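Local coordinates for Abbfa_003403 (Acinetobacter baumannii, PDB 4ZXH), which is a four-domain nonribosomal peptide synthetase that probably activates an amino acid, loads it on a phosphopantetheine carrier, condenses it with another substrate and releases the product, at residues A[1229-1232]-A[1233-1237]; A[1095-1098]-A[1099-1103]; A[465-468]-A[469-473]; A[803-806]-A[807-810]. All coordinates share one frame; numbering follows the deposited sequence.

Interaction 1: A[1229-1232]-A[1233-1237]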
ATOM      1  N   LEU A1229      21.952 -13.173  -6.403  1.00 33.36           N
ATOM      2  CA  LEU A1229      22.235 -13.420  -4.999  1.00 40.86           C
ATOM      3  C   LEU A1229      21.616 -14.725  -4.524  1.00 42.98           C
ATOM      4  O   LEU A1229      22.189 -15.390  -3.673  1.00 49.49           O
ATOM      5  CB  LEU A1229      21.760 -12.256  -4.136  1.00 53.20           C
ATOM      6  CG  LEU A1229      22.860 -11.227  -3.852  1.00 67.62           C
ATOM      7  CD1 LEU A1229      23.554 -10.747  -5.146  1.00 80.72           C
ATOM      8  CD2 LEU A1229      22.297 -10.050  -3.077  1.00 62.19           C
ATOM      9  N   ASP A1230      20.475 -15.115  -5.091  1.00 37.77           N
ATOM     10  CA  ASP A1230      19.834 -16.369  -4.688  1.00 39.83           C
ATOM     11  C   ASP A1230      20.338 -17.622  -5.439  1.00 43.80           C
ATOM     12  O   ASP A1230      19.728 -18.686  -5.337  1.00 56.33           O
ATOM     13  CB  ASP A1230      18.306 -16.266  -4.830  1.00 38.17           C
ATOM     14  CG  ASP A1230      17.870 -15.676  -6.165  1.00 58.06           C
ATOM     15  OD1 ASP A1230      18.615 -14.839  -6.723  1.00 68.48           O
ATOM     16  OD2 ASP A1230      16.778 -16.047  -6.655  1.00 58.12           O
ATOM     17  N   ALA A1231      21.445 -17.513  -6.171  1.00 32.36           N
ATOM     18  CA  ALA A1231      22.065 -18.701  -6.772  1.00 34.72           C
ATOM     19  C   ALA A1231      22.711 -19.545  -5.684  1.00 35.68           C
ATOM     20  O   ALA A1231      23.407 -19.023  -4.813  1.00 38.76           O
ATOM     21  CB  ALA A1231      23.110 -18.311  -7.835  1.00 23.20           C
ATOM     22  N   ASP A1232      22.498 -20.851  -5.723  1.00 35.85           N
ATOM     23  CA  ASP A1232      23.041 -21.707  -4.667  1.00 38.30           C
ATOM     24  C   ASP A1232      24.279 -22.455  -5.193  1.00 39.81           C
ATOM     25  O   ASP A1232      24.634 -22.322  -6.377  1.00 31.86           O
ATOM     26  CB  ASP A1232      21.948 -22.656  -4.132  1.00 51.72           C
ATOM     27  CG  ASP A1232      21.358 -23.573  -5.200  1.00 68.66           C
ATOM     28  OD1 ASP A1232      22.092 -23.983  -6.122  1.00 71.71           O
ATOM     29  OD2 ASP A1232      20.145 -23.888  -5.110  1.00 76.80           O
ATOM     30  N   PRO A1233      24.974 -23.204  -4.318  1.00 40.12           N
ATOM     31  CA  PRO A1233      26.156 -23.911  -4.827  1.00 34.23           C
ATOM     32  C   PRO A1233      25.868 -24.905  -5.948  1.00 31.32           C
ATOM     33  O   PRO A1233      26.726 -25.092  -6.807  1.00 40.44           O
ATOM     34  CB  PRO A1233      26.680 -24.641  -3.590  1.00 31.81           C
ATOM     35  CG  PRO A1233      26.258 -23.783  -2.463  1.00 39.21           C
ATOM     36  CD  PRO A1233      24.902 -23.261  -2.846  1.00 39.53           C
ATOM     37  N   SER A1234      24.696 -25.529  -5.952  1.00 32.66           N
ATOM     38  CA  SER A1234      24.406 -26.518  -6.978  1.00 29.93           C
ATOM     39  C   SER A1234      24.245 -25.814  -8.327  1.00 38.68           C
ATOM     40  O   SER A1234      24.738 -26.293  -9.349  1.00 42.72           O
ATOM     41  CB  SER A1234      23.163 -27.323  -6.625  1.00 31.69           C
ATOM     42  OG  SER A1234      22.009 -26.629  -7.018  1.00 39.64           O
ATOM     43  N   ASP A1235      23.564 -24.671  -8.318  1.00 32.23           N
ATOM     44  CA  ASP A1235      23.451 -23.823  -9.503  1.00 34.72           C
ATOM     45  C   ASP A1235      24.850 -23.538 -10.053  1.00 30.35           C
ATOM     46  O   ASP A1235      25.095 -23.606 -11.264  1.00 26.32           O
ATOM     47  CB  ASP A1235      22.729 -22.494  -9.179  1.00 38.77           C
ATOM     48  CG  ASP A1235      21.227 -22.670  -8.891  1.00 44.67           C
ATOM     49  OD1 ASP A1235      20.599 -23.588  -9.472  1.00 49.77           O
ATOM     50  OD2 ASP A1235      20.673 -21.879  -8.080  1.00 47.77           O
ATOM     51  N   PHE A1236      25.773 -23.218  -9.156  1.00 33.41           N
ATOM     52  CA  PHE A1236      27.123 -22.884  -9.584  1.00 38.37           C
ATOM     53  C   PHE A1236      27.799 -24.111 -10.241  1.00 34.55           C
ATOM     54  O   PHE A1236      28.505 -23.966 -11.233  1.00 29.92           O
ATOM     55  CB  PHE A1236      27.935 -22.342  -8.401  1.00 35.89           C
ATOM     56  CG  PHE A1236      29.341 -21.930  -8.755  1.00 37.04           C
ATOM     57  CD1 PHE A1236      29.595 -20.682  -9.315  1.00 39.62           C
ATOM     58  CD2 PHE A1236      30.413 -22.786  -8.511  1.00 33.81           C
ATOM     59  CE1 PHE A1236      30.896 -20.297  -9.643  1.00 34.52           C
ATOM     60  CE2 PHE A1236      31.717 -22.414  -8.827  1.00 34.21           C
ATOM     61  CZ  PHE A1236      31.955 -21.166  -9.400  1.00 38.43           C
ATOM     62  N   ARG A1237      27.540 -25.311  -9.727  1.00 28.70           N
ATOM     63  CA  ARG A1237      28.075 -26.522 -10.348  1.00 31.48           C
ATOM     64  C   ARG A1237      27.602 -26.714 -11.795  1.00 36.68           C
ATOM     65  O   ARG A1237      28.400 -27.108 -12.655  1.00 32.90           O
ATOM     66  CB  ARG A1237      27.709 -27.763  -9.536  1.00 36.20           C
ATOM     67  CG  ARG A1237      28.683 -28.080  -8.427  1.00 52.50           C
ATOM     68  CD  ARG A1237      28.792 -29.580  -8.221  1.00 71.04           C
ATOM     69  NE  ARG A1237      29.816 -29.912  -7.235  1.00 85.34           N
ATOM     70  CZ  ARG A1237      31.083 -30.188  -7.542  1.00 94.72           C
ATOM     71  NH1 ARG A1237      31.481 -30.157  -8.813  1.00 90.75           N
ATOM     72  NH2 ARG A1237      31.954 -30.482  -6.578  1.00101.19           N
TER
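D1232 and D1235 form a capping box at the N-terminus of helix 1233-1251, in the thioesterase region of the chain. D1232 is the N-cap. Its OD1 accepts from the backbone N of D1235 at 2.7 Å, and this N-H points nearly down the C-O axis of the carboxylate. In return the backbone N of D1232 donates to OD2 of D1235 at 3.2 Å, an almost straight bond. The two side chains cross at about a right angle, yet their carboxylate planes are only 16° apart. With chi1 at 60°, CG of D1232 stands between its own N and carbonyl carbon, which turns OD1 over the first turn of the helix. The box brings two like charges close together. The backbone N-H groups of the helix start probably help to offset this. A1231 lies beside the box, and its O accepts from K1222 NZ. D1230 turns away and forms a salt bridge with R1045. F1236 leads into the core, where its ring meets F1186 and touches helix 1210-1223. OD1 of D1232 has a second donor, S1234 OG at 2.8 Å, which meets it on the syn side, 35° out of the carboxylate plane.

Interaction 2: A[1095-1098]-A[1099-1103]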
ATOM      1  N   ALA A1095      19.281 -18.296 -30.738  1.00 23.48           N
ATOM      2  CA  ALA A1095      20.545 -18.625 -30.103  1.00 31.15           C
ATOM      3  C   ALA A1095      20.319 -19.855 -29.261  1.00 33.67           C
ATOM      4  O   ALA A1095      19.204 -20.081 -28.781  1.00 34.39           O
ATOM      5  CB  ALA A1095      21.067 -17.461 -29.240  1.00 17.92           C
ATOM      6  N   ILE A1096      21.366 -20.651 -29.081  1.00 25.32           N
ATOM      7  CA  ILE A1096      21.215 -21.897 -28.357  1.00 20.79           C
ATOM      8  C   ILE A1096      22.150 -21.984 -27.163  1.00 26.11           C
ATOM      9  O   ILE A1096      23.372 -21.942 -27.307  1.00 29.98           O
ATOM     10  CB  ILE A1096      21.447 -23.078 -29.283  1.00 22.71           C
ATOM     11  CG1 ILE A1096      20.371 -23.078 -30.373  1.00 28.27           C
ATOM     12  CG2 ILE A1096      21.455 -24.374 -28.491  1.00 25.71           C
ATOM     13  CD1 ILE A1096      20.327 -24.329 -31.216  1.00 33.98           C
ATOM     14  N   GLN A1097      21.568 -22.090 -25.973  1.00 22.89           N
ATOM     15  CA  GLN A1097      22.360 -22.326 -24.770  1.00 28.87           C
ATOM     16  C   GLN A1097      22.560 -23.840 -24.547  1.00 31.76           C
ATOM     17  O   GLN A1097      21.812 -24.659 -25.068  1.00 39.30           O
ATOM     18  CB  GLN A1097      21.676 -21.694 -23.558  1.00 20.42           C
ATOM     19  CG  GLN A1097      20.409 -22.403 -23.175  1.00 21.22           C
ATOM     20  CD  GLN A1097      19.676 -21.690 -22.081  1.00 38.87           C
ATOM     21  OE1 GLN A1097      20.213 -20.781 -21.440  1.00 45.08           O
ATOM     22  NE2 GLN A1097      18.421 -22.067 -21.879  1.00 41.79           N
ATOM     23  N   SER A1098      23.558 -24.214 -23.765  1.00 25.53           N
ATOM     24  CA  SER A1098      23.763 -25.630 -23.463  1.00 31.64           C
ATOM     25  C   SER A1098      22.728 -26.189 -22.477  1.00 32.60           C
ATOM     26  O   SER A1098      22.365 -25.533 -21.494  1.00 37.54           O
ATOM     27  CB  SER A1098      25.176 -25.837 -22.914  1.00 24.77           C
ATOM     28  OG  SER A1098      25.339 -27.140 -22.404  1.00 26.85           O
ATOM     29  N   PRO A1099      22.251 -27.410 -22.732  1.00 33.33           N
ATOM     30  CA  PRO A1099      21.403 -28.118 -21.756  1.00 40.93           C
ATOM     31  C   PRO A1099      22.063 -28.184 -20.367  1.00 39.10           C
ATOM     32  O   PRO A1099      21.395 -28.211 -19.334  1.00 36.71           O
ATOM     33  CB  PRO A1099      21.267 -29.526 -22.351  1.00 35.27           C
ATOM     34  CG  PRO A1099      21.503 -29.357 -23.813  1.00 36.32           C
ATOM     35  CD  PRO A1099      22.485 -28.202 -23.951  1.00 38.06           C
ATOM     36  N   GLY A1100      23.389 -28.196 -20.354  1.00 30.97           N
ATOM     37  CA  GLY A1100      24.118 -28.219 -19.106  1.00 30.88           C
ATOM     38  C   GLY A1100      23.756 -27.105 -18.129  1.00 36.64           C
ATOM     39  O   GLY A1100      23.979 -27.254 -16.920  1.00 36.92           O
ATOM     40  N   LEU A1101      23.219 -25.989 -18.633  1.00 35.02           N
ATOM     41  CA  LEU A1101      22.893 -24.863 -17.762  1.00 29.22           C
ATOM     42  C   LEU A1101      21.597 -25.091 -16.988  1.00 41.53           C
ATOM     43  O   LEU A1101      21.328 -24.383 -16.015  1.00 43.07           O
ATOM     44  CB  LEU A1101      22.778 -23.564 -18.553  1.00 20.72           C
ATOM     45  CG  LEU A1101      24.014 -22.943 -19.213  1.00 27.75           C
ATOM     46  CD1 LEU A1101      23.707 -21.522 -19.736  1.00 17.41           C
ATOM     47  CD2 LEU A1101      25.248 -22.954 -18.305  1.00 18.31           C
ATOM     48  N   ILE A1102      20.809 -26.088 -17.405  1.00 38.69           N
ATOM     49  CA  ILE A1102      19.498 -26.326 -16.805  1.00 40.54           C
ATOM     50  C   ILE A1102      19.353 -27.693 -16.120  1.00 47.52           C
ATOM     51  O   ILE A1102      18.651 -27.821 -15.117  1.00 54.46           O
ATOM     52  CB  ILE A1102      18.398 -26.178 -17.860  1.00 52.18           C
ATOM     53  CG1 ILE A1102      18.418 -24.757 -18.437  1.00 64.34           C
ATOM     54  CG2 ILE A1102      17.043 -26.498 -17.271  1.00 54.38           C
ATOM     55  CD1 ILE A1102      19.105 -24.654 -19.784  1.00 70.89           C
ATOM     56  N   GLU A1103      20.009 -28.718 -16.653  1.00 46.53           N
ATOM     57  CA  GLU A1103      19.940 -30.044 -16.040  1.00 49.89           C
ATOM     58  C   GLU A1103      21.341 -30.573 -15.763  1.00 47.08           C
ATOM     59  O   GLU A1103      22.236 -30.420 -16.586  1.00 50.99           O
ATOM     60  CB  GLU A1103      19.174 -31.026 -16.932  1.00 52.47           C
ATOM     61  CG  GLU A1103      18.830 -32.333 -16.241  1.00 63.73           C
ATOM     62  CD  GLU A1103      18.400 -33.412 -17.216  1.00 87.27           C
ATOM     63  OE1 GLU A1103      18.280 -33.111 -18.423  1.00 90.97           O
ATOM     64  OE2 GLU A1103      18.193 -34.566 -16.777  1.00 99.51           O
TER
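S1098 and G1100 form an ST turn where strand 1093-1096 of the thioesterase, an alpha/beta-hydrolase family member, ends and the chain bends into the short 3-10 segment 1099-1101. The tight part is centred on S1098, which offers two acceptors to the turn. Its OG takes the backbone N of G1100 at 3.0 Å. This hydroxyl lies anti to the serine N, chi1 170°, and from there it faces the start of the turn. The backbone O of S1098 accepts from the N of L1101 at 3.0 Å, the i to i+3 bond of the 3-10 turn, with the donor well above the carbonyl plane. P1099 sits at the corner, and its own O receives the N of both I1102 and E1103. The other part is looser and rests on van der Waals contact. Q1097 runs out extended beyond CG and crosses I1102 at about a right angle. The end of I1102, CD1, touches Q1097 NE2 at 3.4 Å. L1101 CD1 only approaches Q1097 OE1, at 4.0 Å. The NE2 also makes a weak hydrogen bond to S1053 O. Towards solvent the chain leaves through E1103, which is exposed and poorly ordered. Around the turn, P1099 packs on L1117 and Y1118 of helix 1111-1125. L1101 touches Y1239 and T1242 of helix 1233-1251, and I1096 is hydrogen-bonded through its backbone to L1069 on strand 1067-1070.

Interaction 3: A[465-468]-A[469-473]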
ATOM      1  N   GLY A 465     -24.313  21.678  22.293  1.00 77.25           N
ATOM      2  CA  GLY A 465     -23.033  22.289  21.974  1.00 68.11           C
ATOM      3  C   GLY A 465     -21.828  21.368  22.109  1.00 65.57           C
ATOM      4  O   GLY A 465     -20.784  21.781  22.610  1.00 67.80           O
ATOM      5  N   ILE A 466     -21.986  20.115  21.686  1.00 59.72           N
ATOM      6  CA  ILE A 466     -20.882  19.159  21.596  1.00 51.77           C
ATOM      7  C   ILE A 466     -21.191  18.072  20.562  1.00 56.32           C
ATOM      8  O   ILE A 466     -22.353  17.780  20.276  1.00 75.63           O
ATOM      9  CB  ILE A 466     -20.570  18.490  22.950  1.00 52.82           C
ATOM     10  CG1 ILE A 466     -19.107  18.037  22.983  1.00 52.46           C
ATOM     11  CG2 ILE A 466     -21.502  17.310  23.210  1.00 51.32           C
ATOM     12  CD1 ILE A 466     -18.561  17.894  24.356  1.00 56.72           C
ATOM     13  N   GLN A 467     -20.144  17.480  20.001  1.00 50.33           N
ATOM     14  CA  GLN A 467     -20.279  16.512  18.921  1.00 47.44           C
ATOM     15  C   GLN A 467     -20.778  15.142  19.372  1.00 55.26           C
ATOM     16  O   GLN A 467     -21.548  14.500  18.658  1.00 67.04           O
ATOM     17  CB  GLN A 467     -18.947  16.367  18.199  1.00 45.02           C
ATOM     18  CG  GLN A 467     -18.678  17.483  17.201  1.00 53.40           C
ATOM     19  CD  GLN A 467     -17.232  17.954  17.218  1.00 46.55           C
ATOM     20  OE1 GLN A 467     -16.610  18.065  18.284  1.00 42.62           O
ATOM     21  NE2 GLN A 467     -16.687  18.225  16.032  1.00 43.53           N
ATOM     22  N   PHE A 468     -20.337  14.695  20.544  1.00 55.20           N
ATOM     23  CA  PHE A 468     -20.830  13.460  21.163  1.00 56.28           C
ATOM     24  C   PHE A 468     -20.861  13.661  22.669  1.00 58.33           C
ATOM     25  O   PHE A 468     -20.069  14.427  23.202  1.00 64.99           O
ATOM     26  CB  PHE A 468     -19.955  12.264  20.773  1.00 47.31           C
ATOM     27  CG  PHE A 468     -20.098  11.876  19.340  1.00 47.22           C
ATOM     28  CD1 PHE A 468     -21.204  11.153  18.906  1.00 62.81           C
ATOM     29  CD2 PHE A 468     -19.172  12.297  18.398  1.00 63.95           C
ATOM     30  CE1 PHE A 468     -21.361  10.804  17.558  1.00 53.89           C
ATOM     31  CE2 PHE A 468     -19.323  11.961  17.044  1.00 63.38           C
ATOM     32  CZ  PHE A 468     -20.423  11.211  16.628  1.00 58.76           C
ATOM     33  N   GLU A 469     -21.765  12.996  23.374  1.00 56.07           N
ATOM     34  CA  GLU A 469     -21.835  13.242  24.810  1.00 58.89           C
ATOM     35  C   GLU A 469     -20.607  12.637  25.522  1.00 55.27           C
ATOM     36  O   GLU A 469     -20.222  13.076  26.607  1.00 54.09           O
ATOM     37  CB  GLU A 469     -23.147  12.709  25.397  1.00 55.12           C
ATOM     38  CG  GLU A 469     -23.398  13.138  26.844  1.00 73.83           C
ATOM     39  CD  GLU A 469     -23.242  14.650  27.061  1.00 87.16           C
ATOM     40  OE1 GLU A 469     -23.864  15.428  26.300  1.00 91.66           O
ATOM     41  OE2 GLU A 469     -22.472  15.060  27.972  1.00 85.15           O
ATOM     42  N   ALA A 470     -19.980  11.652  24.896  1.00 58.80           N
ATOM     43  CA  ALA A 470     -18.762  11.063  25.442  1.00 59.62           C
ATOM     44  C   ALA A 470     -17.649  12.099  25.560  1.00 60.66           C
ATOM     45  O   ALA A 470     -16.849  12.050  26.496  1.00 60.90           O
ATOM     46  CB  ALA A 470     -18.299   9.893  24.583  1.00 57.33           C
ATOM     47  N   LEU A 471     -17.625  13.046  24.622  1.00 61.93           N
ATOM     48  CA  LEU A 471     -16.572  14.063  24.543  1.00 56.49           C
ATOM     49  C   LEU A 471     -16.645  15.142  25.631  1.00 59.76           C
ATOM     50  O   LEU A 471     -15.730  15.964  25.768  1.00 58.33           O
ATOM     51  CB  LEU A 471     -16.601  14.724  23.166  1.00 49.57           C
ATOM     52  CG  LEU A 471     -16.188  13.723  22.090  1.00 44.03           C
ATOM     53  CD1 LEU A 471     -16.076  14.373  20.723  1.00 41.35           C
ATOM     54  CD2 LEU A 471     -14.893  13.068  22.506  1.00 40.46           C
ATOM     55  N   ARG A 472     -17.735  15.142  26.393  1.00 57.38           N
ATOM     56  CA  ARG A 472     -17.863  16.019  27.549  1.00 56.18           C
ATOM     57  C   ARG A 472     -17.607  15.226  28.811  1.00 59.40           C
ATOM     58  O   ARG A 472     -18.304  14.241  29.083  1.00 72.49           O
ATOM     59  CB  ARG A 472     -19.247  16.665  27.613  1.00 59.21           C
ATOM     60  CG  ARG A 472     -19.566  17.258  28.980  1.00 64.98           C
ATOM     61  CD  ARG A 472     -20.883  18.006  28.996  1.00 68.56           C
ATOM     62  NE  ARG A 472     -20.808  19.224  28.196  1.00 70.46           N
ATOM     63  CZ  ARG A 472     -21.574  19.474  27.139  1.00 72.80           C
ATOM     64  NH1 ARG A 472     -22.492  18.589  26.753  1.00 71.10           N
ATOM     65  NH2 ARG A 472     -21.426  20.615  26.474  1.00 69.20           N
ATOM     66  N   GLY A 473     -16.614  15.661  29.581  1.00 51.08           N
ATOM     67  CA  GLY A 473     -16.252  14.974  30.804  1.00 45.28           C
ATOM     68  C   GLY A 473     -17.126  15.345  31.983  1.00 59.22           C
ATOM     69  O   GLY A 473     -17.633  16.471  32.067  1.00 62.66           O
TER
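The linker between helices 428-447 and 483-494, which leads from the condensation part of the chain to the adenylation part, makes a compact turn here. I466 packs against L471 and R472 across it. The tip of I466, CD1, comes within 3.9 Å of L471 CB and 3.5 Å of R472 CB. I466 CG1 is anti to its N, chi1 -154°, and with chi2 also extended this carries CD1 to R472 CB and over one guanidinium face. The backbone closes the turn: F468 O accepts from the N of L471 at 3.1 Å, with the donor 62° out of the carbonyl plane. The same pair meets through its side chains, F468 CB to L471 CG at 4.2 Å, while L471 CD1 lies at the edge of the phenylalanine ring. F468 and L471 also touch L855 of strand 846-855. Q467 NE2 donates to V796 O, outside the turn. R472 bends at chi3 and reaches back to E469, with NH1 3.5 Å from OE1 in a salt bridge. Its NH2 donates to D464 O. The arginine is thus held by an anion and a backbone carbonyl, with one guanidinium face against the CD1 methyl of I466, which should restrict its motion.

Interaction 4: A[803-806]-A[807-810]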
ATOM      1  N   LEU A 803     -17.703  23.024  14.189  1.00 58.88           N
ATOM      2  CA  LEU A 803     -17.702  21.613  14.565  1.00 49.08           C
ATOM      3  C   LEU A 803     -17.807  20.688  13.346  1.00 54.58           C
ATOM      4  O   LEU A 803     -18.807  20.713  12.619  1.00 52.90           O
ATOM      5  CB  LEU A 803     -18.853  21.333  15.524  1.00 50.34           C
ATOM      6  CG  LEU A 803     -18.793  22.030  16.875  1.00 49.50           C
ATOM      7  CD1 LEU A 803     -20.162  22.025  17.512  1.00 51.71           C
ATOM      8  CD2 LEU A 803     -17.784  21.347  17.771  1.00 46.87           C
ATOM      9  N   VAL A 804     -16.787  19.856  13.136  1.00 50.49           N
ATOM     10  CA  VAL A 804     -16.728  19.025  11.931  1.00 50.97           C
ATOM     11  C   VAL A 804     -17.801  17.928  11.929  1.00 55.25           C
ATOM     12  O   VAL A 804     -18.299  17.534  12.985  1.00 61.72           O
ATOM     13  CB  VAL A 804     -15.338  18.376  11.765  1.00 46.68           C
ATOM     14  CG1 VAL A 804     -14.276  19.447  11.658  1.00 49.14           C
ATOM     15  CG2 VAL A 804     -15.046  17.424  12.907  1.00 45.11           C
ATOM     16  N   PRO A 805     -18.180  17.446  10.736  1.00 55.62           N
ATOM     17  CA  PRO A 805     -19.094  16.299  10.704  1.00 60.36           C
ATOM     18  C   PRO A 805     -18.361  15.049  11.167  1.00 60.25           C
ATOM     19  O   PRO A 805     -17.133  15.041  11.137  1.00 57.28           O
ATOM     20  CB  PRO A 805     -19.489  16.187   9.224  1.00 55.77           C
ATOM     21  CG  PRO A 805     -18.964  17.430   8.560  1.00 55.62           C
ATOM     22  CD  PRO A 805     -17.832  17.921   9.387  1.00 52.90           C
ATOM     23  N   PRO A 806     -19.089  14.006  11.590  1.00 64.93           N
ATOM     24  CA  PRO A 806     -18.371  12.773  11.940  1.00 55.72           C
ATOM     25  C   PRO A 806     -17.586  12.220  10.745  1.00 57.70           C
ATOM     26  O   PRO A 806     -17.962  12.479   9.597  1.00 52.88           O
ATOM     27  CB  PRO A 806     -19.488  11.822  12.362  1.00 53.69           C
ATOM     28  CG  PRO A 806     -20.641  12.723  12.747  1.00 55.42           C
ATOM     29  CD  PRO A 806     -20.539  13.905  11.837  1.00 55.64           C
ATOM     30  N   GLY A 807     -16.491  11.505  11.015  1.00 57.05           N
ATOM     31  CA  GLY A 807     -15.680  10.895   9.971  1.00 49.17           C
ATOM     32  C   GLY A 807     -14.664  11.838   9.347  1.00 54.63           C
ATOM     33  O   GLY A 807     -13.898  11.436   8.471  1.00 53.21           O
ATOM     34  N   VAL A 808     -14.651  13.086   9.812  1.00 47.26           N
ATOM     35  CA  VAL A 808     -13.861  14.150   9.203  1.00 46.57           C
ATOM     36  C   VAL A 808     -12.677  14.553  10.106  1.00 52.25           C
ATOM     37  O   VAL A 808     -12.724  14.372  11.327  1.00 43.08           O
ATOM     38  CB  VAL A 808     -14.776  15.372   8.910  1.00 48.17           C
ATOM     39  CG1 VAL A 808     -14.009  16.549   8.306  1.00 47.78           C
ATOM     40  CG2 VAL A 808     -15.925  14.963   8.007  1.00 50.80           C
ATOM     41  N   MET A 809     -11.606  15.086   9.522  1.00 48.01           N
ATOM     42  CA  MET A 809     -10.468  15.494  10.340  1.00 45.88           C
ATOM     43  C   MET A 809     -10.407  16.996  10.586  1.00 50.35           C
ATOM     44  O   MET A 809     -10.859  17.805   9.761  1.00 56.35           O
ATOM     45  CB  MET A 809      -9.167  15.003   9.709  1.00 42.59           C
ATOM     46  CG  MET A 809      -9.171  13.498   9.545  1.00 44.57           C
ATOM     47  SD  MET A 809      -7.581  12.745   9.874  1.00 49.52           S
ATOM     48  CE  MET A 809      -7.187  13.508  11.430  1.00 98.30           C
ATOM     49  N   GLY A 810      -9.866  17.364  11.742  1.00 39.28           N
ATOM     50  CA  GLY A 810      -9.820  18.756  12.143  1.00 39.09           C
ATOM     51  C   GLY A 810      -8.843  18.985  13.269  1.00 38.10           C
ATOM     52  O   GLY A 810      -8.067  18.096  13.599  1.00 42.98           O
TER
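This is a type II beta turn from P805 to V808, in the adenylation part of the chain, leading from the loop after strand 792-797 into strand 809-816. The turn is closed by a weak hydrogen bond from V808 N to P805 O, 3.4 Å long. P806 and G807 occupy its two corners. G807 has phi 84° and psi -1°, as expected at the second corner of such a turn. G807 and V808 both face L855 of strand 846-855 and form a G1 beta bulge with it. Apolar contacts of V808 with V804 and P805 back the turn. V808 CG1 is anti to the valine N, chi1 178°, and is directed at V804, with CB of V804 4.1 Å away. The V808 and P805 side chains cross obliquely, with CG2 3.8 Å from P805 CD. V804 is tied to the sheet by backbone bonding to V796, and its side chain touches L855. Polar atoms of the turn find partners on the condensation side: V804 O accepts from Y462 OH, and P806 O from N433 ND2. V808 CB also rests 3.3 Å from P805 O, the carbonyl that receives the weak turn bond.

Overall arrangement
The four contacts fall into two pairs on opposite sides of the chain's centre. Interactions 3 and 4 touch. Their centres are about 13 Å apart, and Q467 packs against L803 and V804, its NE2 3.3 Å from V804 N. F468 also meets P806. The linker 465-473 and the turn 803-810 share L855 as a neighbour. Interactions 1 and 2 both belong to the thioesterase region, with centres about 16 Å and nearest atoms about 6 Å apart. Helix 1233-1251, which interaction 1 starts, presents Y1239 and T1242 to the turn of interaction 2. The centres of interactions 2 and 3 are about 74 Å apart. None contributes a residue to the phospholipid pocket or the potassium site.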